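Glucose-6-phosphate isomerase (Chlamydia trachomatis D/UW-3/CX, PDB 6OTU) catalyses the reversible isomerisation of glucose-6-phosphate to fructose-6-phosphate. Local coordinates at residues L49-F54 against D301-T306; A59-D64 against V322-L327; I81-C86 against Q483-G488; P307-R310 against P314-S317. All blocks are in the same frame, centred on the assembly; numbering follows the deposited sequence.

Contact 1: residues L49-F54 against D301-T306; sequences LSVEGF and DAHALT
His303, in the last part of helix 287-303, holds its imidazole with CG anti to the backbone N (chi1 164°), and Val51 meets it with CG1 set between its own backbone N and carbonyl carbon (chi1 81°). That methyl presses obliquely on the ring, 3.4 Å from CG1 of Val51 to CE1 of His303. Glu52, its chain bent at CB-CG, slides past the imidazole in the opposite direction and brings its CG obliquely against the ring, an off-centre CH-pi contact 4.2 Å from the His303 centroid. No direct hydrogen bond spans the two segments. A water does the bridging: it donates to OE1 of Glu52 at 3.0 Å and lies in the ring plane at the edge of His303, 2.6 Å from ND1. The other ring nitrogen, NE2, pairs with the backbone N of Leu313, so both have partners, which should hold the ring's rotation. Val51 to Phe54 form a type I' turn, the usual tight link of a beta hairpin, here joining strands 48-51 and 54-57. The hairpin thus rests against the C-terminal part of helix 287-303, while Leu49 and Val51 also touch Leu313 at the start of helix 313-327.

Contact 2: residues A59-D64 against V322-L327; sequences ATERVD and VWNRNL
Val63 and Trp323 make the tight part of this contact. Trp323 has CG anti to its backbone N (chi1 172°), which carries the indole toward the loop. CG1 of Val63 sits 3.3 Å above the indole plane, displaced toward the rim, and comes within 3.4 Å of NE1 of Trp323; the two side chains run past each other in opposite directions. NE1 also reaches the carbonyl O of Arg62 at 2.8 Å, but the N-H points poorly at it (125°), so the bond is weak despite its length. Beside it the packing gives way to polar groups and a water. Glu61 and Asn324 cross at about a right angle, and ND2 of Asn324 donates over 3.1 Å to the syn side of OE1 of Glu61, 22° out of the carboxylate plane. A water gives hydrogen bonds to OE1 of Glu61 and OD1 of Asn324 and accepts one from the backbone N of Arg62. The more open side is that of the partly exposed Arg62, whose guanidinium leads away from the helix, NE bonded to the carbonyl O of Ile31. With an amide N-H and a water both donating to OE1, the buried Glu61 carboxylate is probably stabilised as the anion.

Contact 3: residues I81-C86 against Q483-G488; sequences IKQMEC and QGFCWG
Between residues 81-86 and 483-488 the nearest CA atoms are those of Gln83 and Phe485, 6.8 Å apart. Phe485 has CG anti to its carbonyl carbon (chi1 -66°), which presents the ring face to Gln83: CB of Gln83 stands 3.7 Å above the ring plane, over the centre, in a CH-pi contact only 12° off the normal. The rest of the glutamine runs extended beyond CG and travels back along the phenylalanine, its amide inclined 47° to the ring. OE1 of Gln83 comes to 3.2 Å from CD1 of Phe485, while NE2 makes a weak hydrogen bond to the carbonyl O of Phe485 at 3.3 Å. This is helix-on-helix packing in the alpha-beta-alpha architecture of phosphoglucose isomerase, whose sheets are flanked by helices, with a large aromatic of one helix lodged against the backbone of the other. Both ends of the Gln83 amide have further partners, OE1 with NH1 of Arg363 and NE2 with the carbonyl O of Arg78, so the group is held in its rotation. Met84 adds to the same ring: its backbone N lies 3.8 Å from CE2 of Phe485, and its methyl CE approaches that carbon at 4.2 Å. Leu80 and Met87 of helix 80-89 also touch Phe485.

Contact 4: residues P307-R310 against P314-S317; sequences PKMR and PLLS
The short connection between helices 287-303 and 313-327 folds back on the helix it leads into, so that Met309 and Arg310, in a 3-10 stretch, lie beside the first turns of helix 313-327. Packing alone joins the two segments; no hydrogen bond crosses between them. Met309 and Leu316 form the centre, their CA atoms 5.2 Å apart and their side chains crossing at about a right angle. Met309 has CG anti to the backbone N (chi1 177°) and stays extended until it bends at the sulfur, which brings its methyl CE to 4.0 Å from CD1 of Leu316. Nearer the backbone, CB of Leu316 lies 3.5 Å from the carbonyl O of Met309. Leu315 faces the connection from the preceding position on the helix, with CD2 lying 3.9 Å from CA of Met309. Helix 65-77 borders the cluster, its Leu68 and Leu71 touching Met309, and Gln72 there accepts a hydrogen bond from the backbone N of Met309. Leu315 in turn packs on Leu80 and Ile81 of helix 80-89 and on Phe482 of helix 466-487. At the margin toward the start of the connection, the same CD2 of Leu315 lies 4.3 Å from the carbonyl O of Pro307.

In the fold
Helix 313-327 runs through much of this region: contact 4 lies near its start and contact 2 at its C-terminal end, their centres about 14 Å apart. Contact 1, its centre about 9 Å from that of contact 4, joins the hairpin at the outer edge of the mixed sheet to the last part of helix 287-303, the preceding helix. Contact 3 ties helix 80-89 to helix 466-487, and its Ile81 packs on Pro307 of contact 4. Asn326 of contact 2 reaches Trp487 of contact 3 by a probable hydrogen bond. Contacts 1, 2 and 3 interlace along the chain, so early, middle and late portions of the chain are packed together in one region, away from the active site.

Contact 1: residues L49-F54 against D301-T306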
loop_
_atom_site.group_PDB
_atom_site.type_symbol
_atom_site.label_atom_id
_atom_site.label_comp_id
_atom_site.label_asym_id
_atom_site.label_seq_id
_atom_site.Cartn_x
_atom_site.Cartn_y
_atom_site.Cartn_z
ATOM N N LEU A 49 5.623 12.868 24.623
ATOM C CA LEU A 49 4.312 13.126 25.206
ATOM C C LEU A 49 3.695 11.776 25.515
ATOM O O LEU A 49 3.595 10.917 24.636
ATOM C CB LEU A 49 3.420 13.929 24.244
ATOM C CG LEU A 49 1.917 14.066 24.538
ATOM C CD1 LEU A 49 1.666 14.668 25.904
ATOM C CD2 LEU A 49 1.222 14.901 23.438
ATOM N N SER A 50 3.316 11.551 26.761
ATOM C CA SER A 50 2.706 10.281 27.111
ATOM C C SER A 50 1.388 10.578 27.806
ATOM O O SER A 50 1.354 11.219 28.868
ATOM C CB SER A 50 3.653 9.411 27.950
ATOM O OG SER A 50 3.346 9.477 29.316
ATOM N N VAL A 51 0.305 10.138 27.171
ATOM C CA VAL A 51 -1.047 10.540 27.525
ATOM C C VAL A 51 -2.017 9.643 26.761
ATOM O O VAL A 51 -1.674 9.093 25.705
ATOM C CB VAL A 51 -1.264 12.042 27.230
ATOM C CG1 VAL A 51 -1.558 12.290 25.757
ATOM C CG2 VAL A 51 -2.356 12.618 28.105
ATOM N N GLU A 52 -3.207 9.440 27.340
ATOM C CA GLU A 52 -4.312 8.700 26.720
ATOM C C GLU A 52 -3.903 7.293 26.282
ATOM O O GLU A 52 -4.394 6.762 25.282
ATOM C CB GLU A 52 -4.905 9.491 25.550
ATOM C CG GLU A 52 -5.554 10.840 25.950
ATOM C CD GLU A 52 -6.758 10.700 26.906
ATOM O OE1 GLU A 52 -7.071 11.686 27.609
ATOM O OE2 GLU A 52 -7.391 9.620 26.969
ATOM N N GLY A 53 -3.013 6.673 27.054
ATOM C CA GLY A 53 -2.541 5.331 26.763
ATOM C C GLY A 53 -1.402 5.224 25.767
ATOM O O GLY A 53 -1.054 4.101 25.375
ATOM N N PHE A 54 -0.813 6.348 25.337
ATOM C CA PHE A 54 0.264 6.335 24.356
ATOM C C PHE A 54 1.476 7.085 24.883
ATOM O O PHE A 54 1.362 7.978 25.719
ATOM C CB PHE A 54 -0.113 7.006 23.032
ATOM C CG PHE A 54 -1.312 6.438 22.365
ATOM C CD1 PHE A 54 -1.199 5.353 21.512
ATOM C CD2 PHE A 54 -2.551 7.018 22.548
ATOM C CE1 PHE A 54 -2.309 4.836 20.883
ATOM C CE2 PHE A 54 -3.671 6.511 21.919
ATOM C CZ PHE A 54 -3.550 5.416 21.081
ATOM N N ASP A 301 -11.239 12.411 20.995
ATOM C CA ASP A 301 -12.052 13.597 20.729
ATOM C C ASP A 301 -11.922 14.620 21.852
ATOM O O ASP A 301 -11.735 15.814 21.601
ATOM C CB ASP A 301 -13.525 13.221 20.552
ATOM C CG ASP A 301 -13.770 12.295 19.365
ATOM O OD1 ASP A 301 -12.859 12.127 18.522
ATOM O OD2 ASP A 301 -14.877 11.716 19.300
ATOM N N ALA A 302 -12.037 14.172 23.105
ATOM C CA ALA A 302 -11.923 15.121 24.206
ATOM C C ALA A 302 -10.495 15.642 24.334
ATOM O O ALA A 302 -10.280 16.832 24.592
ATOM C CB ALA A 302 -12.391 14.475 25.509
ATOM N N HIS A 303 -9.508 14.770 24.121
ATOM C CA HIS A 303 -8.114 15.159 24.304
ATOM C C HIS A 303 -7.661 16.159 23.245
ATOM O O HIS A 303 -6.783 16.987 23.521
ATOM C CB HIS A 303 -7.234 13.907 24.296
ATOM C CG HIS A 303 -5.773 14.180 24.086
ATOM N ND1 HIS A 303 -4.929 14.560 25.108
ATOM C CD2 HIS A 303 -5.004 14.094 22.975
ATOM C CE1 HIS A 303 -3.708 14.717 24.627
ATOM N NE2 HIS A 303 -3.729 14.446 23.334
ATOM N N ALA A 304 -8.258 16.109 22.042
ATOM C CA ALA A 304 -7.860 16.967 20.924
ATOM C C ALA A 304 -8.204 18.441 21.131
ATOM O O ALA A 304 -7.798 19.266 20.298
ATOM C CB ALA A 304 -8.505 16.487 19.625
ATOM N N LEU A 305 -8.947 18.783 22.194
ATOM C CA LEU A 305 -9.232 20.163 22.570
ATOM C C LEU A 305 -8.151 20.779 23.453
ATOM O O LEU A 305 -8.295 21.937 23.873
ATOM C CB LEU A 305 -10.578 20.263 23.311
ATOM C CG LEU A 305 -11.911 20.107 22.573
ATOM C CD1 LEU A 305 -11.889 20.767 21.193
ATOM C CD2 LEU A 305 -12.294 18.651 22.469
ATOM N N THR A 306 -7.098 20.029 23.759
ATOM C CA THR A 306 -6.012 20.525 24.593
ATOM C C THR A 306 -5.254 21.631 23.865
ATOM O O THR A 306 -4.706 21.390 22.789
ATOM C CB THR A 306 -5.073 19.377 24.959
ATOM O OG1 THR A 306 -5.809 18.372 25.669
ATOM C CG2 THR A 306 -3.896 19.868 25.811
HETATM O O HOH W 1 -5.995 14.505 27.432
#

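Contact 2: residues A59-D64 against V322-L327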
loop_
_atom_site.group_PDB
_atom_site.type_symbol
_atom_site.label_atom_id
_atom_site.label_comp_id
_atom_site.label_asym_id
_atom_site.label_seq_id
_atom_site.Cartn_x
_atom_site.Cartn_y
_atom_site.Cartn_z
ATOM N N ALA A 59 11.909 13.086 19.138
ATOM C CA ALA A 59 13.303 13.498 19.144
ATOM C C ALA A 59 13.986 13.210 17.805
ATOM O O ALA A 59 14.999 13.841 17.485
ATOM C CB ALA A 59 14.036 12.807 20.298
ATOM N N THR A 60 13.448 12.290 17.009
ATOM C CA THR A 60 14.007 11.982 15.697
ATOM C C THR A 60 13.343 12.770 14.561
ATOM O O THR A 60 13.520 12.416 13.395
ATOM C CB THR A 60 13.909 10.477 15.435
ATOM O OG1 THR A 60 12.575 10.027 15.711
ATOM C CG2 THR A 60 14.886 9.710 16.336
ATOM N N GLU A 61 12.568 13.810 14.875
ATOM C CA GLU A 61 12.147 14.813 13.900
ATOM C C GLU A 61 13.130 15.976 13.930
ATOM O O GLU A 61 13.747 16.257 14.959
ATOM C CB GLU A 61 10.742 15.347 14.197
ATOM C CG GLU A 61 9.637 14.305 14.253
ATOM C CD GLU A 61 9.041 14.013 12.904
ATOM O OE1 GLU A 61 9.491 14.617 11.902
ATOM O OE2 GLU A 61 8.132 13.157 12.839
ATOM N N ARG A 62 13.279 16.648 12.787
ATOM C CA ARG A 62 14.225 17.763 12.656
ATOM C C ARG A 62 13.595 19.047 13.203
ATOM O O ARG A 62 13.322 20.012 12.484
ATOM C CB ARG A 62 14.654 17.932 11.204
ATOM C CG ARG A 62 15.374 16.725 10.630
ATOM C CD ARG A 62 16.069 17.051 9.310
ATOM N NE ARG A 62 17.295 17.817 9.494
ATOM C CZ ARG A 62 18.078 18.214 8.497
ATOM N NH1 ARG A 62 17.737 17.923 7.249
ATOM N NH2 ARG A 62 19.190 18.904 8.740
ATOM N N VAL A 63 13.368 19.048 14.516
ATOM C CA VAL A 63 12.758 20.181 15.206
ATOM C C VAL A 63 13.533 20.449 16.492
ATOM O O VAL A 63 14.044 19.522 17.131
ATOM C CB VAL A 63 11.259 19.935 15.494
ATOM C CG1 VAL A 63 10.462 19.913 14.192
ATOM C CG2 VAL A 63 11.053 18.636 16.269
ATOM N N ASP A 64 13.649 21.726 16.848
ATOM C CA ASP A 64 14.218 22.171 18.113
ATOM C C ASP A 64 13.211 23.103 18.784
ATOM O O ASP A 64 12.117 23.343 18.258
ATOM C CB ASP A 64 15.584 22.849 17.910
ATOM C CG ASP A 64 15.535 23.999 16.891
ATOM O OD1 ASP A 64 14.429 24.489 16.590
ATOM O OD2 ASP A 64 16.605 24.431 16.402
ATOM N N VAL A 322 3.006 19.339 9.026
ATOM C CA VAL A 322 3.072 20.612 8.308
ATOM C C VAL A 322 4.518 21.081 8.196
ATOM O O VAL A 322 4.945 21.584 7.148
ATOM C CB VAL A 322 2.185 21.661 9.015
ATOM C CG1 VAL A 322 2.547 23.075 8.587
ATOM C CG2 VAL A 322 0.705 21.363 8.806
ATOM N N TRP A 323 5.296 20.910 9.275
ATOM C CA TRP A 323 6.734 21.192 9.231
ATOM C C TRP A 323 7.416 20.387 8.135
ATOM O O TRP A 323 8.117 20.945 7.287
ATOM C CB TRP A 323 7.368 20.902 10.591
ATOM C CG TRP A 323 8.874 20.977 10.652
ATOM C CD1 TRP A 323 9.742 19.928 10.808
ATOM C CD2 TRP A 323 9.691 22.168 10.626
ATOM N NE1 TRP A 323 11.034 20.385 10.859
ATOM C CE2 TRP A 323 11.037 21.752 10.747
ATOM C CE3 TRP A 323 9.414 23.538 10.495
ATOM C CZ2 TRP A 323 12.109 22.655 10.732
ATOM C CZ3 TRP A 323 10.487 24.441 10.482
ATOM C CH2 TRP A 323 11.814 23.990 10.605
ATOM N N ASN A 324 7.189 19.076 8.114
ATOM C CA ASN A 324 7.818 18.247 7.093
ATOM C C ASN A 324 7.300 18.583 5.697
ATOM O O ASN A 324 8.083 18.694 4.749
ATOM C CB ASN A 324 7.582 16.770 7.413
ATOM C CG ASN A 324 8.520 16.245 8.498
ATOM O OD1 ASN A 324 9.653 16.707 8.641
ATOM N ND2 ASN A 324 8.044 15.274 9.266
ATOM N N ARG A 325 5.990 18.764 5.549
ATOM C CA ARG A 325 5.416 18.901 4.211
ATOM C C ARG A 325 5.692 20.278 3.612
ATOM O O ARG A 325 6.278 20.384 2.531
ATOM C CB ARG A 325 3.908 18.625 4.253
ATOM C CG ARG A 325 3.147 18.944 2.959
ATOM C CD ARG A 325 3.586 18.087 1.773
ATOM N NE ARG A 325 2.484 17.934 0.834
ATOM C CZ ARG A 325 2.577 17.975 -0.496
ATOM N NH1 ARG A 325 3.741 18.185 -1.098
ATOM N NH2 ARG A 325 1.485 17.812 -1.230
ATOM N N ASN A 326 5.272 21.340 4.298
ATOM C CA ASN A 326 5.385 22.696 3.764
ATOM C C ASN A 326 6.720 23.363 4.070
ATOM O O ASN A 326 7.216 24.145 3.258
ATOM C CB ASN A 326 4.252 23.587 4.307
ATOM C CG ASN A 326 2.863 22.959 4.133
ATOM O OD1 ASN A 326 2.237 22.510 5.109
ATOM N ND2 ASN A 326 2.384 22.922 2.894
ATOM N N LEU A 327 7.316 23.109 5.220
ATOM C CA LEU A 327 8.521 23.871 5.521
ATOM C C LEU A 327 9.787 23.195 5.026
ATOM O O LEU A 327 10.660 23.880 4.490
ATOM C CB LEU A 327 8.596 24.154 7.017
ATOM C CG LEU A 327 7.558 25.271 7.140
ATOM C CD1 LEU A 327 6.936 25.314 8.500
ATOM C CD2 LEU A 327 8.191 26.608 6.772
HETATM O O HOH W 2 11.135 16.781 10.964
#

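Contact 3: residues I81-C86 against Q483-G488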
loop_
_atom_site.group_PDB
_atom_site.type_symbol
_atom_site.label_atom_id
_atom_site.label_comp_id
_atom_site.label_asym_id
_atom_site.label_seq_id
_atom_site.Cartn_x
_atom_site.Cartn_y
_atom_site.Cartn_z
ATOM N N ILE A 81 -7.626 25.120 17.540
ATOM C CA ILE A 81 -8.469 24.610 18.620
ATOM C C ILE A 81 -9.907 25.119 18.481
ATOM O O ILE A 81 -10.871 24.370 18.700
ATOM C CB ILE A 81 -7.867 24.980 19.994
ATOM C CG1 ILE A 81 -6.534 24.243 20.219
ATOM C CG2 ILE A 81 -8.878 24.707 21.119
ATOM C CD1 ILE A 81 -6.651 22.726 20.352
ATOM N N LYS A 82 -10.080 26.401 18.133
ATOM C CA LYS A 82 -11.428 26.932 17.967
ATOM C C LYS A 82 -12.147 26.221 16.827
ATOM O O LYS A 82 -13.336 25.906 16.934
ATOM C CB LYS A 82 -11.393 28.442 17.727
ATOM N N GLN A 83 -11.432 25.920 15.745
ATOM C CA GLN A 83 -12.069 25.211 14.641
ATOM C C GLN A 83 -12.432 23.780 15.034
ATOM O O GLN A 83 -13.469 23.264 14.610
ATOM C CB GLN A 83 -11.159 25.232 13.410
ATOM C CG GLN A 83 -10.922 26.640 12.831
ATOM C CD GLN A 83 -10.146 26.587 11.517
ATOM O OE1 GLN A 83 -10.628 26.040 10.522
ATOM N NE2 GLN A 83 -8.930 27.140 11.518
ATOM N N MET A 84 -11.597 23.124 15.847
ATOM C CA MET A 84 -11.930 21.779 16.312
ATOM C C MET A 84 -13.193 21.796 17.163
ATOM O O MET A 84 -14.075 20.946 16.996
ATOM C CB MET A 84 -10.758 21.180 17.094
ATOM C CG MET A 84 -10.997 19.782 17.676
ATOM S SD MET A 84 -11.478 18.496 16.473
ATOM C CE MET A 84 -9.971 18.194 15.511
ATOM N N GLU A 85 -13.307 22.770 18.069
ATOM C CA GLU A 85 -14.537 22.914 18.838
ATOM C C GLU A 85 -15.726 23.097 17.914
ATOM O O GLU A 85 -16.727 22.377 18.018
ATOM C CB GLU A 85 -14.443 24.104 19.785
ATOM C CG GLU A 85 -13.597 23.893 20.991
ATOM C CD GLU A 85 -13.722 25.054 21.951
ATOM O OE1 GLU A 85 -14.868 25.334 22.385
ATOM O OE2 GLU A 85 -12.683 25.693 22.251
ATOM N N CYS A 86 -15.625 24.068 17.001
ATOM C CA CYS A 86 -16.704 24.357 16.064
ATOM C C CYS A 86 -17.150 23.089 15.346
ATOM O O CYS A 86 -18.349 22.795 15.273
ATOM C CB CYS A 86 -16.254 25.441 15.071
ATOM S SG CYS A 86 -16.486 27.161 15.718
ATOM N N GLN A 483 -4.682 19.537 10.136
ATOM C CA GLN A 483 -3.915 19.982 8.971
ATOM C C GLN A 483 -4.803 20.759 8.000
ATOM O O GLN A 483 -4.405 21.816 7.495
ATOM C CB GLN A 483 -3.242 18.788 8.283
ATOM C CG GLN A 483 -2.251 18.050 9.180
ATOM C CD GLN A 483 -1.338 17.072 8.454
ATOM O OE1 GLN A 483 -0.157 16.942 8.803
ATOM N NE2 GLN A 483 -1.869 16.373 7.461
ATOM N N GLY A 484 -6.018 20.270 7.750
ATOM C CA GLY A 484 -6.942 21.022 6.914
ATOM C C GLY A 484 -7.288 22.384 7.496
ATOM O O GLY A 484 -7.355 23.377 6.764
ATOM N N PHE A 485 -7.524 22.450 8.822
ATOM C CA PHE A 485 -7.825 23.728 9.477
ATOM C C PHE A 485 -6.665 24.697 9.337
ATOM O O PHE A 485 -6.865 25.912 9.185
ATOM C CB PHE A 485 -8.124 23.525 10.967
ATOM C CG PHE A 485 -9.376 22.751 11.246
ATOM C CD1 PHE A 485 -10.459 22.823 10.392
ATOM C CD2 PHE A 485 -9.472 21.961 12.384
ATOM C CE1 PHE A 485 -11.613 22.117 10.656
ATOM C CE2 PHE A 485 -10.623 21.247 12.653
ATOM C CZ PHE A 485 -11.700 21.326 11.788
ATOM N N CYS A 486 -5.444 24.169 9.388
ATOM C CA CYS A 486 -4.257 25.000 9.273
ATOM C C CYS A 486 -4.085 25.501 7.835
ATOM O O CYS A 486 -3.919 26.708 7.607
ATOM C CB CYS A 486 -3.036 24.209 9.737
ATOM S SG CYS A 486 -1.518 25.152 9.783
ATOM N N TRP A 487 -4.148 24.588 6.856
ATOM C CA TRP A 487 -4.131 24.974 5.445
ATOM C C TRP A 487 -5.308 25.872 5.060
ATOM O O TRP A 487 -5.197 26.650 4.104
ATOM C CB TRP A 487 -4.119 23.721 4.571
ATOM C CG TRP A 487 -2.809 23.015 4.648
ATOM C CD1 TRP A 487 -1.580 23.600 4.770
ATOM C CD2 TRP A 487 -2.583 21.604 4.652
ATOM N NE1 TRP A 487 -0.604 22.645 4.832
ATOM C CE2 TRP A 487 -1.186 21.408 4.763
ATOM C CE3 TRP A 487 -3.420 20.483 4.552
ATOM C CZ2 TRP A 487 -0.604 20.138 4.778
ATOM C CZ3 TRP A 487 -2.849 19.228 4.574
ATOM C CH2 TRP A 487 -1.450 19.061 4.688
ATOM N N GLY A 488 -6.429 25.791 5.778
ATOM C CA GLY A 488 -7.604 26.555 5.403
ATOM C C GLY A 488 -8.385 25.983 4.238
ATOM O O GLY A 488 -9.028 26.736 3.505
#

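Contact 4: residues P307-R310 against P314-S317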
loop_
_atom_site.group_PDB
_atom_site.type_symbol
_atom_site.label_atom_id
_atom_site.label_comp_id
_atom_site.label_asym_id
_atom_site.label_seq_id
_atom_site.Cartn_x
_atom_site.Cartn_y
_atom_site.Cartn_z
ATOM N N PRO A 307 -5.165 22.834 24.428
ATOM C CA PRO A 307 -4.672 23.974 23.634
ATOM C C PRO A 307 -3.175 23.979 23.379
ATOM O O PRO A 307 -2.765 24.488 22.330
ATOM C CB PRO A 307 -5.097 25.191 24.464
ATOM C CG PRO A 307 -6.056 24.660 25.495
ATOM C CD PRO A 307 -5.712 23.242 25.730
ATOM N N LYS A 308 -2.343 23.469 24.292
ATOM C CA LYS A 308 -0.900 23.429 24.056
ATOM C C LYS A 308 -0.572 22.305 23.077
ATOM O O LYS A 308 -0.837 21.128 23.361
ATOM C CB LYS A 308 -0.125 23.253 25.366
ATOM N N MET A 309 -0.008 22.678 21.918
ATOM C CA MET A 309 0.403 21.707 20.900
ATOM C C MET A 309 1.238 20.578 21.502
ATOM O O MET A 309 0.996 19.395 21.227
ATOM C CB MET A 309 1.191 22.414 19.793
ATOM C CG MET A 309 1.732 21.480 18.726
ATOM S SD MET A 309 2.918 22.294 17.622
ATOM C CE MET A 309 4.406 22.336 18.635
ATOM N N ARG A 310 2.212 20.922 22.350
ATOM C CA ARG A 310 3.088 19.908 22.920
ATOM C C ARG A 310 2.349 18.952 23.852
ATOM O O ARG A 310 2.859 17.858 24.125
ATOM C CB ARG A 310 4.271 20.570 23.640
ATOM C CG ARG A 310 5.442 20.932 22.682
ATOM C CD ARG A 310 6.686 21.492 23.395
ATOM N NE ARG A 310 7.583 20.451 23.910
ATOM C CZ ARG A 310 7.499 19.929 25.135
ATOM N NH1 ARG A 310 6.560 20.345 25.978
ATOM N NH2 ARG A 310 8.349 18.988 25.525
ATOM N N PRO A 314 -2.991 14.617 18.445
ATOM C CA PRO A 314 -3.279 14.910 17.033
ATOM C C PRO A 314 -2.818 16.289 16.582
ATOM O O PRO A 314 -2.429 16.443 15.418
ATOM C CB PRO A 314 -4.803 14.750 16.944
ATOM C CG PRO A 314 -5.295 14.965 18.307
ATOM C CD PRO A 314 -4.233 14.463 19.228
ATOM N N LEU A 315 -2.804 17.279 17.473
ATOM C CA LEU A 315 -2.346 18.610 17.094
ATOM C C LEU A 315 -0.839 18.637 16.860
ATOM O O LEU A 315 -0.365 19.288 15.925
ATOM C CB LEU A 315 -2.737 19.626 18.173
ATOM C CG LEU A 315 -2.445 21.072 17.766
ATOM C CD1 LEU A 315 -3.106 21.358 16.417
ATOM C CD2 LEU A 315 -2.925 22.052 18.828
ATOM N N LEU A 316 -0.067 17.956 17.712
ATOM C CA LEU A 316 1.375 17.870 17.502
ATOM C C LEU A 316 1.689 17.120 16.215
ATOM O O LEU A 316 2.493 17.574 15.395
ATOM C CB LEU A 316 2.037 17.179 18.699
ATOM C CG LEU A 316 3.558 17.043 18.794
ATOM C CD1 LEU A 316 4.266 18.347 18.442
ATOM C CD2 LEU A 316 3.952 16.606 20.207
ATOM N N SER A 317 1.056 15.964 16.020
ATOM C CA SER A 317 1.327 15.184 14.825
ATOM C C SER A 317 0.964 15.972 13.566
ATOM O O SER A 317 1.722 15.977 12.592
ATOM C CB SER A 317 0.578 13.858 14.901
ATOM O OG SER A 317 0.386 13.324 13.608
#